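Local coordinates for protein A putative transcriptional regulator (Rhodococcus sp., PDB 2HKU) that probably binds DNA as a two-subunit, all-helical transcriptional regulator of the TetR family, at residues 101-106 with 167-172; 109-114 with 171-176; 65-70 with 115-120; 31-36 with 43-48. All coordinates share one frame; numbering follows the deposited sequence.

Interaction 1 of 4, residues 101-106 with 167-172. With EDO (1,2-ethanediol), chain D.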
# COMPACT_ATOMS: atom_id res chain seq x y z
N GLY A 101 5.36 -15.23 -4.60
CA GLY A 101 5.34 -15.11 -6.05
C GLY A 101 3.99 -15.03 -6.68
O GLY A 101 3.83 -14.35 -7.68
N SER A 102 2.99 -15.74 -6.15
CA SER A 102 1.61 -15.63 -6.70
C SER A 102 0.97 -14.27 -6.46
O SER A 102 0.43 -13.61 -7.38
CB SER A 102 0.67 -16.68 -6.03
OG SER A 102 -0.57 -16.75 -6.75
N LEU A 103 0.98 -13.85 -5.20
CA LEU A 103 0.40 -12.52 -4.85
C LEU A 103 1.12 -11.39 -5.58
O LEU A 103 0.49 -10.51 -6.03
CB LEU A 103 0.45 -12.30 -3.32
CG LEU A 103 -0.46 -13.25 -2.54
CD1 LEU A 103 -0.16 -12.99 -1.12
CD2 LEU A 103 -1.99 -13.04 -2.94
N LEU A 104 2.46 -11.43 -5.71
CA LEU A 104 3.21 -10.32 -6.30
C LEU A 104 3.22 -10.36 -7.79
O LEU A 104 3.42 -9.34 -8.47
CB LEU A 104 4.63 -10.22 -5.74
CG LEU A 104 4.67 -9.93 -4.24
CD1 LEU A 104 6.08 -9.84 -3.65
CD2 LEU A 104 3.91 -8.64 -3.92
N GLY A 105 2.96 -11.56 -8.34
CA GLY A 105 2.92 -11.68 -9.78
C GLY A 105 1.55 -11.81 -10.39
O GLY A 105 0.89 -10.80 -10.67
N PRO A 106 1.07 -13.07 -10.62
CA PRO A 106 -0.24 -13.04 -11.22
C PRO A 106 -1.38 -12.45 -10.34
O PRO A 106 -2.38 -12.06 -10.89
CB PRO A 106 -0.53 -14.54 -11.55
CG PRO A 106 0.36 -15.28 -10.71
CD PRO A 106 1.56 -14.44 -10.40
N ALA A 167 1.70 -7.95 9.34
CA ALA A 167 3.01 -7.55 8.80
C ALA A 167 3.23 -8.13 7.44
O ALA A 167 3.76 -7.46 6.54
CB ALA A 167 4.15 -8.01 9.76
N PHE A 168 2.75 -9.35 7.24
CA PHE A 168 2.82 -9.99 5.92
C PHE A 168 1.86 -9.22 4.92
O PHE A 168 2.25 -8.79 3.84
CB PHE A 168 2.41 -11.47 5.96
CG PHE A 168 2.38 -12.13 4.52
CD1 PHE A 168 3.55 -12.54 3.90
CD2 PHE A 168 1.17 -12.27 3.82
CE1 PHE A 168 3.52 -13.12 2.58
CE2 PHE A 168 1.05 -12.83 2.54
CZ PHE A 168 2.26 -13.23 1.86
N TRP A 169 0.60 -9.06 5.28
CA TRP A 169 -0.32 -8.36 4.38
C TRP A 169 0.04 -6.88 4.05
O TRP A 169 -0.16 -6.46 2.93
CB TRP A 169 -1.80 -8.55 4.83
CG TRP A 169 -2.33 -9.88 4.24
CD1 TRP A 169 -2.52 -11.07 4.91
CD2 TRP A 169 -2.63 -10.13 2.87
NE1 TRP A 169 -2.92 -12.05 4.01
CE2 TRP A 169 -2.99 -11.48 2.76
CE3 TRP A 169 -2.59 -9.33 1.70
CZ2 TRP A 169 -3.33 -12.05 1.53
CZ3 TRP A 169 -2.95 -9.90 0.49
CH2 TRP A 169 -3.38 -11.22 0.42
N SER A 170 0.39 -6.08 5.04
CA SER A 170 0.74 -4.67 4.72
C SER A 170 1.98 -4.51 3.85
O SER A 170 2.00 -3.65 3.00
CB SER A 170 0.93 -3.87 5.97
OG SER A 170 1.84 -4.55 6.79
N ALA A 171 2.97 -5.40 4.02
CA ALA A 171 4.11 -5.55 3.03
C ALA A 171 3.62 -5.88 1.60
O ALA A 171 4.01 -5.25 0.59
CB ALA A 171 5.14 -6.66 3.50
N ILE A 172 2.78 -6.92 1.50
CA ILE A 172 2.20 -7.23 0.23
C ILE A 172 1.53 -6.00 -0.43
O ILE A 172 1.83 -5.70 -1.57
CB ILE A 172 1.24 -8.49 0.27
CG1 ILE A 172 2.05 -9.79 0.62
CG2 ILE A 172 0.46 -8.57 -1.01
CD1 ILE A 172 2.99 -10.32 -0.53
C1 EDO D . -0.84 -15.89 3.62
O1 EDO D . -1.38 -17.23 3.80
C2 EDO D . -1.82 -15.27 2.65
O2 EDO D . -2.96 -14.92 3.49
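Leu103 overlaps the aromatic pair of helix 161-181 with its branched end: its CD1 lies 3.8 Å from Phe168 CZ, at the edge of that ring and near its plane. Phe168 has CG anti to its backbone N (chi1 175°), from where the ring's end reaches Leu103. The same leucine methyl lies 4.0 Å from Trp169 CH2, and Leu103 CD2 comes to 4.1 Å from that CH2, so the far corner of the indole meets both branches. Ile172, one helical turn on from Phe168, packs CD1 3.9 Å from Leu104 CD2 and lays CG1 over one face of the Phe168 ring, offset toward the rim. This is apolar helix packing in the C-terminal domain of a TetR-type regulator, joining helix 92-104 to helix 161-181; branched aliphatic side chains suit it, the two methyls of Leu103 serving two rings. At the edge of the indole, near its plane, lies O2 of a bound 1,2-ethanediol, probably from the crystallisation liquor; Trp169 NE1 donates to it at 2.9 Å, the N-H...O angle bent to 142°. An alanine in place of Trp169 would probably open a gap beside both Leu103 methyls and leave the diol without this donor. Glu83, Ser141 and Leu146 N also bind it.

Interaction 2 of 4, residues 109-114 with 171-176; sequences PSVELF and AIFGLV
Val111 CG1 is wedged between two side chains of helix 161-181, 3.6 Å from Phe173 CD1 and 3.7 Å from Val176 CG2. It meets the phenylalanine in the plane of the ring, at its edge. With chi1 at 179°, CG1 stands anti to the backbone N of Val111, the position from which it meets both partners. Ile172 CG2 adds a more distant touch. Beside this tight group Phe114 CE2 lies 4.0 Å from Phe173 CZ, the latter sitting at the edge of the Phe114 ring. Short branched valines suit a crossing where the two helix axes approach to 9.6 Å at an angle of 98°, nearly perpendicular.

The contact is thinner at Glu112, which is partly exposed. Its aliphatic root packs across, CB against Val176 CG1 at 3.7 Å, while the extended chain carries the carboxylate onward, where OE1 is hydrogen-bonded to Thr180 OG1. The glutamate thus gives carbon to the packing and keeps its polar end for a hydroxyl.

In this TetR-type C-terminal domain, Phe114 also packs on helix 125-152 and Ile172 on helix 190-201. Phe173 and Glu112 reach the second subunit, touching its Ile177 and Leu119, while Val75 of helix 63-87 packs against Phe114.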
# COMPACT_ATOMS: atom_id res chain seq x y z
N PRO A 109 -2.59 -7.55 -9.95
CA PRO A 109 -3.74 -6.70 -10.33
C PRO A 109 -4.98 -6.81 -9.38
O PRO A 109 -5.70 -5.80 -9.19
CB PRO A 109 -4.10 -7.22 -11.74
CG PRO A 109 -2.85 -7.66 -12.25
CD PRO A 109 -2.17 -8.36 -11.11
N SER A 110 -5.25 -8.02 -8.82
CA SER A 110 -6.30 -8.18 -7.79
C SER A 110 -6.00 -7.45 -6.48
O SER A 110 -6.87 -6.76 -5.96
CB SER A 110 -6.53 -9.71 -7.57
OG SER A 110 -7.06 -10.26 -8.77
N VAL A 111 -4.78 -7.59 -5.94
CA VAL A 111 -4.35 -6.81 -4.74
C VAL A 111 -4.44 -5.31 -5.07
O VAL A 111 -4.85 -4.47 -4.23
CB VAL A 111 -2.90 -7.14 -4.33
CG1 VAL A 111 -2.45 -6.31 -3.11
CG2 VAL A 111 -2.74 -8.63 -4.04
N GLU A 112 -3.95 -4.95 -6.24
CA GLU A 112 -3.92 -3.54 -6.64
C GLU A 112 -5.35 -2.96 -6.77
O GLU A 112 -5.65 -1.88 -6.23
CB GLU A 112 -3.10 -3.36 -7.91
CG GLU A 112 -3.22 -1.97 -8.49
CD GLU A 112 -2.59 -1.84 -9.86
OE1 GLU A 112 -1.80 -2.75 -10.30
OE2 GLU A 112 -2.90 -0.80 -10.49
N LEU A 113 -6.26 -3.67 -7.40
CA LEU A 113 -7.66 -3.25 -7.31
C LEU A 113 -8.22 -3.07 -5.88
O LEU A 113 -9.01 -2.11 -5.62
CB LEU A 113 -8.56 -4.26 -8.03
CG LEU A 113 -9.97 -3.94 -8.41
CD1 LEU A 113 -9.88 -2.71 -9.36
CD2 LEU A 113 -10.53 -5.14 -9.17
N PHE A 114 -7.86 -3.96 -4.96
CA PHE A 114 -8.42 -3.91 -3.64
C PHE A 114 -7.78 -2.71 -2.91
O PHE A 114 -8.46 -2.03 -2.14
CB PHE A 114 -8.03 -5.18 -2.87
CG PHE A 114 -8.50 -5.17 -1.42
CD1 PHE A 114 -9.85 -5.05 -1.10
CD2 PHE A 114 -7.56 -5.33 -0.39
CE1 PHE A 114 -10.29 -5.06 0.24
CE2 PHE A 114 -7.96 -5.39 0.94
CZ PHE A 114 -9.31 -5.22 1.30
N ALA A 171 2.97 -5.40 4.02
CA ALA A 171 4.11 -5.55 3.03
C ALA A 171 3.62 -5.88 1.60
O ALA A 171 4.01 -5.25 0.59
CB ALA A 171 5.14 -6.66 3.50
N ILE A 172 2.78 -6.92 1.50
CA ILE A 172 2.20 -7.23 0.23
C ILE A 172 1.53 -6.00 -0.43
O ILE A 172 1.83 -5.70 -1.57
CB ILE A 172 1.24 -8.49 0.27
CG1 ILE A 172 2.05 -9.79 0.62
CG2 ILE A 172 0.46 -8.57 -1.01
CD1 ILE A 172 2.99 -10.32 -0.53
N PHE A 173 0.64 -5.31 0.29
CA PHE A 173 -0.03 -4.08 -0.22
C PHE A 173 0.97 -3.03 -0.68
O PHE A 173 0.91 -2.55 -1.83
CB PHE A 173 -0.97 -3.48 0.85
CG PHE A 173 -2.11 -4.41 1.27
CD1 PHE A 173 -2.71 -5.27 0.35
CD2 PHE A 173 -2.57 -4.40 2.58
CE1 PHE A 173 -3.79 -6.13 0.80
CE2 PHE A 173 -3.62 -5.21 3.04
CZ PHE A 173 -4.20 -6.06 2.20
N GLY A 174 1.94 -2.74 0.17
CA GLY A 174 2.98 -1.67 -0.14
C GLY A 174 3.92 -2.09 -1.29
O GLY A 174 4.35 -1.25 -2.11
N LEU A 175 4.25 -3.37 -1.35
CA LEU A 175 5.05 -3.87 -2.50
C LEU A 175 4.28 -3.85 -3.81
O LEU A 175 4.82 -3.43 -4.85
CB LEU A 175 5.62 -5.29 -2.27
CG LEU A 175 6.57 -5.35 -1.14
CD1 LEU A 175 6.76 -6.73 -0.41
CD2 LEU A 175 7.88 -4.74 -1.57
N VAL A 176 3.04 -4.28 -3.80
CA VAL A 176 2.19 -4.21 -5.01
C VAL A 176 2.02 -2.78 -5.48
O VAL A 176 2.08 -2.53 -6.66
CB VAL A 176 0.76 -4.85 -4.86
CG1 VAL A 176 -0.17 -4.51 -6.05
CG2 VAL A 176 0.90 -6.39 -4.75

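Interaction 3 of 4, residues 65-70 with 115-120; sequences RLFVEV and TSAMLM. With EDO (1,2-ethanediol), chain H.
Met120, a selenomethionine, reaches Phe67 and Val68 through a bent side chain: chi1 of 52° sets CG between its own backbone N and carbonyl carbon, and chi2 and chi3 of 70° and 90° fold SE and CE in turn. Phe67 has CG anti to its backbone N, which carries the ring out toward Ala117. The helices belong to the two parts of the TetR fold, helix 63-87 running out of the DNA-binding region and helix 108-120 lying in the C-terminal domain; their short segments cross with axes 9.4 Å apart. The backbones come nearest at Val68 and Ala117, where a small residue suits the close approach. Phe67 lies against this alanine, with CE2 3.9 Å from Ala117 CA, which sits at the ring edge near its plane. Met120 makes an oblique Met-aromatic contact, SE being 5.3 Å from the Phe67 ring centroid, and its methyl CE lies 4.0 Å from Phe67 CD2. An alanine at Phe67 would probably leave a gap beside Ala117 and deprive the Met120 selenium of its aromatic partner. The ring also meets Phe33 of helix 21-36 edge-to-face. On the dimer side, a 1,2-ethanediol donates from O2 to Ser116 O and is also bonded to Ser116 O of the second subunit. Closest of the side-chain contacts between the two segments is Val68 CG2 against Met120 SE, at 3.6 Å.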
# COMPACT_ATOMS: atom_id res chain seq x y z
N ARG A 65 -20.50 0.36 -5.35
CA ARG A 65 -20.69 -0.87 -4.68
C ARG A 65 -20.32 -2.11 -5.52
O ARG A 65 -19.69 -3.02 -5.00
CB ARG A 65 -22.12 -1.01 -4.22
CG ARG A 65 -22.31 -2.37 -3.59
CD ARG A 65 -23.56 -2.30 -2.73
NE ARG A 65 -23.27 -2.39 -1.30
CZ ARG A 65 -23.18 -3.54 -0.63
NH1 ARG A 65 -22.94 -3.50 0.67
NH2 ARG A 65 -23.34 -4.71 -1.25
N LEU A 66 -20.71 -2.15 -6.79
CA LEU A 66 -20.11 -3.17 -7.72
C LEU A 66 -18.56 -3.21 -7.69
O LEU A 66 -17.99 -4.27 -7.55
CB LEU A 66 -20.62 -3.03 -9.16
CG LEU A 66 -20.18 -4.04 -10.26
CD1 LEU A 66 -20.44 -5.48 -9.93
CD2 LEU A 66 -20.84 -3.69 -11.58
N PHE A 67 -17.90 -2.03 -7.77
CA PHE A 67 -16.48 -1.93 -7.78
C PHE A 67 -15.89 -2.50 -6.48
O PHE A 67 -14.97 -3.31 -6.53
CB PHE A 67 -16.01 -0.45 -7.85
CG PHE A 67 -14.51 -0.33 -7.96
CD1 PHE A 67 -13.88 -0.66 -9.18
CD2 PHE A 67 -13.76 -0.04 -6.89
CE1 PHE A 67 -12.52 -0.59 -9.32
CE2 PHE A 67 -12.39 0.09 -7.00
CZ PHE A 67 -11.75 -0.18 -8.18
N VAL A 68 -16.40 -2.04 -5.31
CA VAL A 68 -15.84 -2.57 -4.09
C VAL A 68 -16.10 -4.11 -3.97
O VAL A 68 -15.21 -4.86 -3.52
CB VAL A 68 -16.34 -1.74 -2.80
CG1 VAL A 68 -15.86 -2.41 -1.52
CG2 VAL A 68 -15.87 -0.32 -2.91
N GLU A 69 -17.30 -4.59 -4.31
CA GLU A 69 -17.51 -6.02 -4.16
C GLU A 69 -16.55 -6.79 -5.07
O GLU A 69 -15.94 -7.77 -4.64
CB GLU A 69 -18.93 -6.44 -4.52
CG GLU A 69 -19.89 -6.14 -3.43
CD GLU A 69 -21.23 -6.71 -3.72
OE1 GLU A 69 -21.36 -7.69 -4.49
OE2 GLU A 69 -22.14 -6.15 -3.16
N VAL A 70 -16.43 -6.34 -6.32
CA VAL A 70 -15.48 -6.96 -7.27
C VAL A 70 -14.05 -6.98 -6.71
O VAL A 70 -13.30 -8.01 -6.88
CB VAL A 70 -15.55 -6.20 -8.66
CG1 VAL A 70 -14.34 -6.44 -9.52
CG2 VAL A 70 -16.87 -6.51 -9.40
N THR A 115 -6.47 -2.47 -3.12
CA THR A 115 -5.84 -1.19 -2.62
C THR A 115 -6.58 0.08 -3.14
O THR A 115 -6.78 1.05 -2.36
CB THR A 115 -4.24 -1.11 -2.84
OG1 THR A 115 -3.94 -0.96 -4.23
CG2 THR A 115 -3.57 -2.30 -2.27
N SER A 116 -7.00 0.08 -4.41
CA SER A 116 -7.78 1.21 -4.98
C SER A 116 -9.11 1.31 -4.34
O SER A 116 -9.58 2.45 -3.96
CB SER A 116 -7.94 1.14 -6.49
OG SER A 116 -6.63 1.29 -7.01
N ALA A 117 -9.72 0.14 -4.14
CA ALA A 117 -10.97 0.11 -3.37
C ALA A 117 -10.83 0.69 -1.92
O ALA A 117 -11.74 1.39 -1.48
CB ALA A 117 -11.61 -1.27 -3.31
N MSE A 118 -9.78 0.34 -1.17
CA MSE A 118 -9.63 0.83 0.20
C MSE A 118 -9.44 2.37 0.25
O MSE A 118 -9.78 3.04 1.26
CB MSE A 118 -8.38 0.24 0.89
CG MSE A 118 -8.48 -1.25 1.28
SE MSE A 118 -7.07 -1.94 2.35
CE MSE A 118 -5.81 -2.59 0.95
N LEU A 119 -8.79 2.88 -0.77
CA LEU A 119 -8.57 4.30 -0.92
C LEU A 119 -9.84 5.07 -1.28
O LEU A 119 -9.92 6.31 -0.98
CB LEU A 119 -7.47 4.59 -1.92
CG LEU A 119 -6.09 4.24 -1.47
CD1 LEU A 119 -5.17 4.34 -2.69
CD2 LEU A 119 -5.60 5.08 -0.30
N MSE A 120 -10.79 4.44 -1.97
CA MSE A 120 -11.96 5.21 -2.39
C MSE A 120 -13.15 5.13 -1.47
O MSE A 120 -14.16 5.78 -1.73
CB MSE A 120 -12.38 5.05 -3.87
CG MSE A 120 -12.58 3.65 -4.45
SE MSE A 120 -14.12 2.64 -3.82
CE MSE A 120 -15.35 3.28 -5.21
C1 EDO H . -6.44 5.91 -6.52
O1 EDO H . -5.69 6.55 -7.64
C2 EDO H . -7.35 4.66 -6.75
O2 EDO H . -8.51 4.65 -5.78

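Interaction 4 of 4, residues 31-36 with 43-48; sequences ELFLEH and TQICAA
The Phe33 ring receives Ile45 CD1 obliquely at its tip, the methyl lying 3.4 Å from CZ and 3.7 Å from CE1; Phe67 of helix 63-87 meets this ring edge-to-face. The phenylalanine and isoleucine side chains stand at about a right angle, and on the isoleucine the touch is made by CD1. Ile45 has CG1 beside its backbone N (chi1 -73°), and CD1 beyond it reaches the ring. The chains of Leu32 and Ile45 slide past each other in opposite directions, bringing Leu32 CD1 to 3.9 Å from Ile45 CG1, and the same methyl lies 4.1 Å from Ala48 CB. The two helices belong to the TetR-type DNA-binding domain: helix 42-49 falls within the predicted helix-turn-helix motif, and helix 21-36 packs against it at 135° between their directions, with axes 11.0 Å apart. Large apolar residues suit this separation, since Leu32 and Ile45 must span it, whereas Ala48 needs only a methyl to meet the leucine. On the exposed side Gln44, its chain extended beyond CG, crosses Leu32 obliquely, OE1 3.8 Å from Leu32 CD2, with no hydrogen bond. Val40 of the connecting loop packs on Leu32, Phe33 and Ile45, while Leu25 and Ala29 of helix 21-36 also touch Ile45.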
# COMPACT_ATOMS: atom_id res chain seq x y z
N GLU A 31 -13.45 -8.45 -15.05
CA GLU A 31 -12.41 -8.37 -16.09
C GLU A 31 -12.00 -6.93 -16.38
O GLU A 31 -10.83 -6.62 -16.54
CB GLU A 31 -12.88 -8.99 -17.43
CG GLU A 31 -11.61 -9.38 -18.26
CD GLU A 31 -11.88 -9.82 -19.73
OE1 GLU A 31 -13.10 -9.97 -20.10
OE2 GLU A 31 -10.87 -9.98 -20.50
N LEU A 32 -13.00 -6.09 -16.53
CA LEU A 32 -12.80 -4.71 -17.02
C LEU A 32 -12.14 -3.86 -15.97
O LEU A 32 -11.23 -3.10 -16.29
CB LEU A 32 -14.13 -4.08 -17.45
CG LEU A 32 -14.52 -4.59 -18.86
CD1 LEU A 32 -15.95 -4.39 -19.12
CD2 LEU A 32 -13.70 -3.91 -19.98
N PHE A 33 -12.61 -3.99 -14.72
CA PHE A 33 -11.95 -3.33 -13.55
C PHE A 33 -10.52 -3.77 -13.29
O PHE A 33 -9.61 -2.93 -12.93
CB PHE A 33 -12.79 -3.54 -12.24
CG PHE A 33 -14.08 -2.72 -12.19
CD1 PHE A 33 -14.16 -1.46 -12.85
CD2 PHE A 33 -15.21 -3.16 -11.46
CE1 PHE A 33 -15.35 -0.72 -12.79
CE2 PHE A 33 -16.37 -2.44 -11.42
CZ PHE A 33 -16.45 -1.22 -12.06
N LEU A 34 -10.26 -5.08 -13.41
CA LEU A 34 -8.90 -5.55 -13.22
C LEU A 34 -7.92 -4.97 -14.23
O LEU A 34 -6.78 -4.70 -13.92
CB LEU A 34 -8.79 -7.08 -13.24
CG LEU A 34 -9.19 -7.87 -11.98
CD1 LEU A 34 -9.25 -9.41 -12.37
CD2 LEU A 34 -8.20 -7.69 -10.92
N GLU A 35 -8.41 -4.75 -15.43
CA GLU A 35 -7.59 -4.26 -16.51
C GLU A 35 -7.46 -2.73 -16.49
O GLU A 35 -6.34 -2.20 -16.63
CB GLU A 35 -8.22 -4.71 -17.82
CG GLU A 35 -7.33 -4.32 -18.97
CD GLU A 35 -7.69 -4.97 -20.29
OE1 GLU A 35 -8.76 -5.65 -20.37
OE2 GLU A 35 -6.91 -4.75 -21.27
N HIS A 36 -8.58 -2.02 -16.34
CA HIS A 36 -8.59 -0.54 -16.56
C HIS A 36 -8.96 0.33 -15.38
O HIS A 36 -8.87 1.56 -15.47
CB HIS A 36 -9.46 -0.16 -17.78
CG HIS A 36 -8.96 -0.79 -19.05
ND1 HIS A 36 -7.75 -0.43 -19.63
CD2 HIS A 36 -9.47 -1.78 -19.81
CE1 HIS A 36 -7.56 -1.18 -20.70
NE2 HIS A 36 -8.58 -2.01 -20.82
N THR A 43 -21.87 1.30 -18.70
CA THR A 43 -22.45 0.88 -20.03
C THR A 43 -21.60 -0.18 -20.76
O THR A 43 -22.12 -1.05 -21.50
CB THR A 43 -22.69 2.10 -21.00
OG1 THR A 43 -21.48 2.87 -21.19
CG2 THR A 43 -23.83 3.04 -20.49
N GLN A 44 -20.31 -0.10 -20.57
CA GLN A 44 -19.37 -1.04 -21.14
C GLN A 44 -19.39 -2.36 -20.41
O GLN A 44 -19.18 -3.38 -21.02
CB GLN A 44 -18.02 -0.47 -20.93
CG GLN A 44 -17.09 -0.70 -22.02
CD GLN A 44 -15.80 0.01 -21.76
OE1 GLN A 44 -14.86 -0.57 -21.24
NE2 GLN A 44 -15.74 1.28 -22.10
N ILE A 45 -19.58 -2.32 -19.07
CA ILE A 45 -19.79 -3.53 -18.26
C ILE A 45 -21.11 -4.19 -18.66
O ILE A 45 -21.16 -5.39 -18.83
CB ILE A 45 -19.70 -3.25 -16.71
CG1 ILE A 45 -18.23 -3.02 -16.30
CG2 ILE A 45 -20.30 -4.37 -15.90
CD1 ILE A 45 -18.02 -2.22 -14.95
N CYS A 46 -22.16 -3.39 -18.79
CA CYS A 46 -23.48 -3.85 -19.18
C CYS A 46 -23.46 -4.42 -20.60
O CYS A 46 -24.08 -5.47 -20.85
CB CYS A 46 -24.49 -2.72 -19.06
SG CYS A 46 -24.84 -2.28 -17.35
N ALA A 47 -22.77 -3.73 -21.53
CA ALA A 47 -22.61 -4.23 -22.92
C ALA A 47 -21.89 -5.59 -22.90
O ALA A 47 -22.39 -6.57 -23.49
CB ALA A 47 -21.88 -3.19 -23.84
N ALA A 48 -20.78 -5.67 -22.15
CA ALA A 48 -20.06 -6.90 -21.91
C ALA A 48 -20.94 -7.98 -21.30
O ALA A 48 -20.83 -9.16 -21.67
CB ALA A 48 -18.84 -6.65 -21.05

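Along the chain interaction 4 closes, inside the DNA-binding region, before any of the other three opens; interaction 3 alternates with interactions 1 and 2 and ties that region to the C-terminal domain. Interactions 1 and 2, with centres about 7 Å apart, share Ala171 and Ile172 on helix 161-181, and interactions 2 and 3, about 13 Å apart, share helix 108-120. Interaction 3 touches interaction 4 through Phe67 and Phe33, and Leu113 of interaction 2 reaches both. The packing is therefore continuous from the predicted helix-turn-helix to the dimer side, where interactions 1, 2 and 3 touch the second subunit, a path consistent with coupling between domains in TetR-family regulators.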